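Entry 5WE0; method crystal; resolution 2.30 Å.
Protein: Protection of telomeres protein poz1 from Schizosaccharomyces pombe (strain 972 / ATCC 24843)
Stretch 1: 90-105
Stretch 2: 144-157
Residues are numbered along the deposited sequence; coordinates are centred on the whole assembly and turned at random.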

# COMPACT_ATOMS: atom_id res chain seq x y z
N LEU A 90 -11.26 1.41 2.38
CA LEU A 90 -11.55 2.67 3.06
C LEU A 90 -10.77 3.79 2.38
O LEU A 90 -9.58 3.99 2.63
CB LEU A 90 -11.19 2.55 4.54
CG LEU A 90 -11.36 3.85 5.36
CD1 LEU A 90 -12.81 4.39 5.27
CD2 LEU A 90 -10.94 3.67 6.81
N TRP A 91 -11.43 4.52 1.49
CA TRP A 91 -10.81 5.67 0.84
C TRP A 91 -10.92 6.83 1.82
O TRP A 91 -11.90 7.59 1.83
CB TRP A 91 -11.45 5.97 -0.50
CG TRP A 91 -11.26 4.84 -1.45
CD1 TRP A 91 -12.18 3.88 -1.77
CD2 TRP A 91 -10.07 4.53 -2.20
NE1 TRP A 91 -11.64 3.00 -2.67
CE2 TRP A 91 -10.35 3.37 -2.95
CE3 TRP A 91 -8.81 5.13 -2.31
CZ2 TRP A 91 -9.40 2.78 -3.79
CZ3 TRP A 91 -7.88 4.56 -3.15
CH2 TRP A 91 -8.18 3.39 -3.88
N GLU A 92 -9.94 6.95 2.68
CA GLU A 92 -9.84 8.09 3.57
C GLU A 92 -8.45 8.66 3.34
O GLU A 92 -7.47 7.91 3.24
CB GLU A 92 -10.07 7.66 5.04
CG GLU A 92 -10.14 8.83 6.03
CD GLU A 92 -8.80 9.27 6.61
OE1 GLU A 92 -8.04 8.40 7.11
OE2 GLU A 92 -8.48 10.51 6.53
N TYR A 93 -8.38 9.99 3.21
CA TYR A 93 -7.15 10.66 2.77
C TYR A 93 -5.94 10.25 3.60
O TYR A 93 -4.88 9.90 3.05
CB TYR A 93 -7.35 12.18 2.84
CG TYR A 93 -6.08 12.91 3.05
CD1 TYR A 93 -5.09 12.92 2.04
CD2 TYR A 93 -5.81 13.55 4.27
CE1 TYR A 93 -3.87 13.56 2.23
CE2 TYR A 93 -4.59 14.20 4.47
CZ TYR A 93 -3.62 14.20 3.43
OH TYR A 93 -2.41 14.83 3.59
N SER A 94 -6.07 10.29 4.92
CA SER A 94 -4.94 10.04 5.80
C SER A 94 -4.45 8.60 5.66
O SER A 94 -3.24 8.35 5.51
CB SER A 94 -5.32 10.36 7.24
OG SER A 94 -4.24 10.13 8.12
N LEU A 95 -5.38 7.63 5.67
CA LEU A 95 -5.02 6.23 5.53
C LEU A 95 -4.35 5.96 4.19
O LEU A 95 -3.30 5.30 4.13
CB LEU A 95 -6.27 5.35 5.69
CG LEU A 95 -6.15 3.86 5.35
CD1 LEU A 95 -5.27 3.12 6.35
CD2 LEU A 95 -7.53 3.19 5.24
N ILE A 96 -4.95 6.44 3.09
CA ILE A 96 -4.41 6.16 1.76
C ILE A 96 -3.06 6.84 1.57
O ILE A 96 -2.16 6.29 0.93
CB ILE A 96 -5.42 6.59 0.68
CG1 ILE A 96 -6.72 5.77 0.77
CG2 ILE A 96 -4.77 6.45 -0.70
CD1 ILE A 96 -6.51 4.23 0.70
N SER A 97 -2.88 8.02 2.14
CA SER A 97 -1.57 8.66 2.08
C SER A 97 -0.52 7.82 2.81
O SER A 97 0.62 7.68 2.32
CB SER A 97 -1.69 10.06 2.68
OG SER A 97 -0.58 10.86 2.36
N ASN A 98 -0.86 7.25 3.97
CA ASN A 98 0.06 6.37 4.68
C ASN A 98 0.34 5.11 3.88
O ASN A 98 1.48 4.64 3.80
CB ASN A 98 -0.49 6.00 6.05
CG ASN A 98 -0.53 7.18 7.01
OD1 ASN A 98 0.10 8.21 6.77
ND2 ASN A 98 -1.27 7.04 8.10
N ALA A 99 -0.71 4.54 3.26
CA ALA A 99 -0.53 3.36 2.44
C ALA A 99 0.44 3.62 1.29
O ALA A 99 1.23 2.75 0.92
CB ALA A 99 -1.88 2.88 1.92
N LEU A 100 0.36 4.81 0.66
CA LEU A 100 1.27 5.12 -0.45
C LEU A 100 2.70 5.27 0.04
O LEU A 100 3.65 4.91 -0.67
CB LEU A 100 0.85 6.39 -1.17
CG LEU A 100 -0.37 6.24 -2.09
CD1 LEU A 100 -0.95 7.62 -2.42
CD2 LEU A 100 0.04 5.47 -3.33
N GLU A 101 2.87 5.82 1.23
CA GLU A 101 4.21 5.91 1.78
C GLU A 101 4.76 4.52 2.07
O GLU A 101 5.93 4.25 1.80
CB GLU A 101 4.18 6.80 3.02
CG GLU A 101 5.55 7.04 3.60
CD GLU A 101 5.57 8.17 4.60
OE1 GLU A 101 6.61 8.34 5.30
OE2 GLU A 101 4.56 8.92 4.68
N ARG A 102 3.89 3.64 2.56
CA ARG A 102 4.27 2.27 2.84
C ARG A 102 4.64 1.56 1.55
O ARG A 102 5.65 0.85 1.49
CB ARG A 102 3.13 1.53 3.54
CG ARG A 102 2.97 1.87 5.01
CD ARG A 102 1.92 1.00 5.68
NE ARG A 102 1.06 1.77 6.58
CZ ARG A 102 1.47 2.31 7.72
NH1 ARG A 102 2.73 2.18 8.11
NH2 ARG A 102 0.62 2.99 8.47
N LEU A 103 3.83 1.75 0.51
CA LEU A 103 4.11 1.13 -0.78
C LEU A 103 5.45 1.61 -1.33
O LEU A 103 6.23 0.83 -1.90
CB LEU A 103 3.00 1.46 -1.76
CG LEU A 103 2.99 0.59 -3.00
CD1 LEU A 103 2.70 -0.87 -2.64
CD2 LEU A 103 1.95 1.14 -3.99
N GLU A 104 5.73 2.88 -1.14
CA GLU A 104 7.01 3.43 -1.57
C GLU A 104 8.18 2.85 -0.78
O GLU A 104 9.24 2.59 -1.36
CB GLU A 104 6.94 4.95 -1.47
CG GLU A 104 8.15 5.69 -1.94
CD GLU A 104 7.88 7.18 -1.92
OE1 GLU A 104 7.85 7.75 -0.81
OE2 GLU A 104 7.71 7.76 -3.02
N ASN A 105 8.02 2.64 0.54
CA ASN A 105 9.07 1.97 1.31
C ASN A 105 9.34 0.58 0.76
O ASN A 105 10.50 0.18 0.60
CB ASN A 105 8.71 1.86 2.79
CG ASN A 105 8.56 3.22 3.49
OD1 ASN A 105 9.00 4.25 2.98
ND2 ASN A 105 7.89 3.21 4.65
N ALA A 144 0.09 0.63 -10.31
CA ALA A 144 -0.63 0.54 -9.04
C ALA A 144 -0.68 1.88 -8.33
O ALA A 144 -1.72 2.28 -7.81
CB ALA A 144 0.00 -0.52 -8.13
N LYS A 145 0.46 2.57 -8.26
CA LYS A 145 0.50 3.83 -7.54
C LYS A 145 -0.42 4.87 -8.18
O LYS A 145 -1.14 5.59 -7.48
CB LYS A 145 1.92 4.38 -7.47
CG LYS A 145 2.03 5.67 -6.71
CD LYS A 145 3.41 6.24 -6.83
CE LYS A 145 3.53 7.54 -6.07
NZ LYS A 145 4.90 8.09 -6.26
N ALA A 146 -0.40 4.97 -9.52
CA ALA A 146 -1.25 5.94 -10.20
C ALA A 146 -2.73 5.60 -10.00
O ALA A 146 -3.56 6.50 -9.86
CB ALA A 146 -0.92 5.99 -11.69
N GLY A 147 -3.06 4.31 -9.99
CA GLY A 147 -4.44 3.92 -9.75
C GLY A 147 -4.93 4.30 -8.37
O GLY A 147 -6.06 4.76 -8.21
N ILE A 148 -4.10 4.08 -7.34
CA ILE A 148 -4.47 4.43 -5.98
C ILE A 148 -4.71 5.93 -5.85
O ILE A 148 -5.72 6.37 -5.27
CB ILE A 148 -3.39 3.93 -5.00
CG1 ILE A 148 -3.34 2.39 -4.96
CG2 ILE A 148 -3.59 4.53 -3.60
CD1 ILE A 148 -2.04 1.80 -4.37
N CYS A 149 -3.77 6.74 -6.39
CA CYS A 149 -3.90 8.20 -6.32
C CYS A 149 -5.14 8.69 -7.06
O CYS A 149 -5.82 9.62 -6.61
CB CYS A 149 -2.67 8.88 -6.93
SG CYS A 149 -1.16 8.50 -6.07
N ARG A 150 -5.41 8.12 -8.22
CA ARG A 150 -6.56 8.53 -9.00
C ARG A 150 -7.87 8.18 -8.28
O ARG A 150 -8.81 8.99 -8.24
CB ARG A 150 -6.50 7.89 -10.37
CG ARG A 150 -7.52 8.44 -11.31
CD ARG A 150 -6.94 8.58 -12.70
NE ARG A 150 -7.55 7.54 -13.52
CZ ARG A 150 -7.43 7.44 -14.83
NH1 ARG A 150 -8.06 6.46 -15.46
NH2 ARG A 150 -6.68 8.31 -15.49
N TRP A 151 -7.94 6.98 -7.69
CA TRP A 151 -9.18 6.62 -7.00
C TRP A 151 -9.36 7.41 -5.71
O TRP A 151 -10.51 7.74 -5.36
CB TRP A 151 -9.23 5.12 -6.77
CG TRP A 151 -9.77 4.45 -8.01
CD1 TRP A 151 -9.14 4.31 -9.24
CD2 TRP A 151 -11.07 3.89 -8.18
NE1 TRP A 151 -9.97 3.68 -10.13
CE2 TRP A 151 -11.16 3.41 -9.51
CE3 TRP A 151 -12.16 3.72 -7.32
CZ2 TRP A 151 -12.29 2.77 -9.99
CZ3 TRP A 151 -13.30 3.11 -7.81
CH2 TRP A 151 -13.36 2.64 -9.13
N MET A 152 -8.27 7.76 -5.02
CA MET A 152 -8.36 8.71 -3.91
C MET A 152 -8.88 10.07 -4.41
O MET A 152 -9.75 10.67 -3.78
CB MET A 152 -7.01 8.88 -3.22
CG MET A 152 -7.04 9.69 -1.93
SD MET A 152 -8.02 8.86 -0.66
CE MET A 152 -9.36 10.02 -0.36
N ALA A 153 -8.36 10.54 -5.54
CA ALA A 153 -8.86 11.78 -6.13
C ALA A 153 -10.34 11.67 -6.47
O ALA A 153 -11.12 12.57 -6.16
CB ALA A 153 -8.05 12.14 -7.38
N PHE A 154 -10.75 10.55 -7.09
CA PHE A 154 -12.17 10.33 -7.37
C PHE A 154 -13.03 10.45 -6.12
O PHE A 154 -14.10 11.07 -6.15
CB PHE A 154 -12.37 8.95 -7.98
CG PHE A 154 -11.87 8.81 -9.38
CD1 PHE A 154 -11.55 9.93 -10.13
CD2 PHE A 154 -11.72 7.55 -9.95
CE1 PHE A 154 -11.08 9.80 -11.43
CE2 PHE A 154 -11.26 7.41 -11.25
CZ PHE A 154 -10.94 8.53 -11.99
N HIS A 155 -12.59 9.84 -5.02
CA HIS A 155 -13.38 9.90 -3.79
C HIS A 155 -13.53 11.35 -3.31
O HIS A 155 -14.64 11.76 -2.94
CB HIS A 155 -12.73 9.04 -2.71
CG HIS A 155 -13.48 9.00 -1.41
ND1 HIS A 155 -13.22 9.88 -0.38
CD2 HIS A 155 -14.45 8.17 -0.97
CE1 HIS A 155 -14.02 9.60 0.64
NE2 HIS A 155 -14.77 8.57 0.30
N PHE A 156 -12.44 12.12 -3.31
CA PHE A 156 -12.50 13.55 -2.97
C PHE A 156 -13.53 14.28 -3.83
O PHE A 156 -14.38 15.02 -3.32
CB PHE A 156 -11.14 14.23 -3.19
CG PHE A 156 -10.20 14.16 -2.01
CD1 PHE A 156 -10.53 14.75 -0.80
CD2 PHE A 156 -8.95 13.54 -2.13
CE1 PHE A 156 -9.63 14.72 0.27
CE2 PHE A 156 -8.05 13.51 -1.06
CZ PHE A 156 -8.40 14.09 0.13
N LEU A 157 -13.49 14.05 -5.15
CA LEU A 157 -14.36 14.75 -6.10
C LEU A 157 -15.83 14.34 -5.97
O LEU A 157 -16.69 15.02 -6.53
CB LEU A 157 -13.91 14.48 -7.53
CG LEU A 157 -12.56 15.03 -7.95
CD1 LEU A 157 -12.11 14.40 -9.26
CD2 LEU A 157 -12.61 16.54 -8.03
O HOH W 1 7.04 6.55 -5.40

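Trp 91, a loop residue just ahead of the first helix, makes the largest contribution to this contact, with 142 Å² covered by the second stretch. Its indole lies against one turn of helix 144-157. Trp 151 CB sits over one face of its six-membered ring, 3.5 Å from Trp 91 CH2, a CH-pi contact. Trp 91 CZ3 comes within 3.5 Å of Ile 148 O, which already accepts the helical bond from Met 152 N. Trp 91 CB in turn packs over the face of the His 155 ring.

Beyond Trp 91, helices 93-105 and 144-157 run nearly antiparallel, at 172°, with axes 10.9 Å apart. No direct hydrogen bond crosses between the stretches; the packing is mostly apolar. The flexible thioether of Met 152 reaches Ile 96, with SD 3.6 Å from Ile 96 CG1. Besides Trp 91, Ile 148 meets three residues of the first helix: its CG2 lies 3.7 Å from Ile 96 CG2 and 3.8 Å from Leu 100 CD2, and its CD1 lies 4.1 Å from Leu 103 CD2. These branched side chains are buried.

Glu 104 and Lys 145 are more exposed. Glu 104 OE2 and Lys 145 NZ are 4.3 Å apart, beyond a salt bridge. One water links them, donating to Glu 104 OE2 and accepting from Lys 145 NZ.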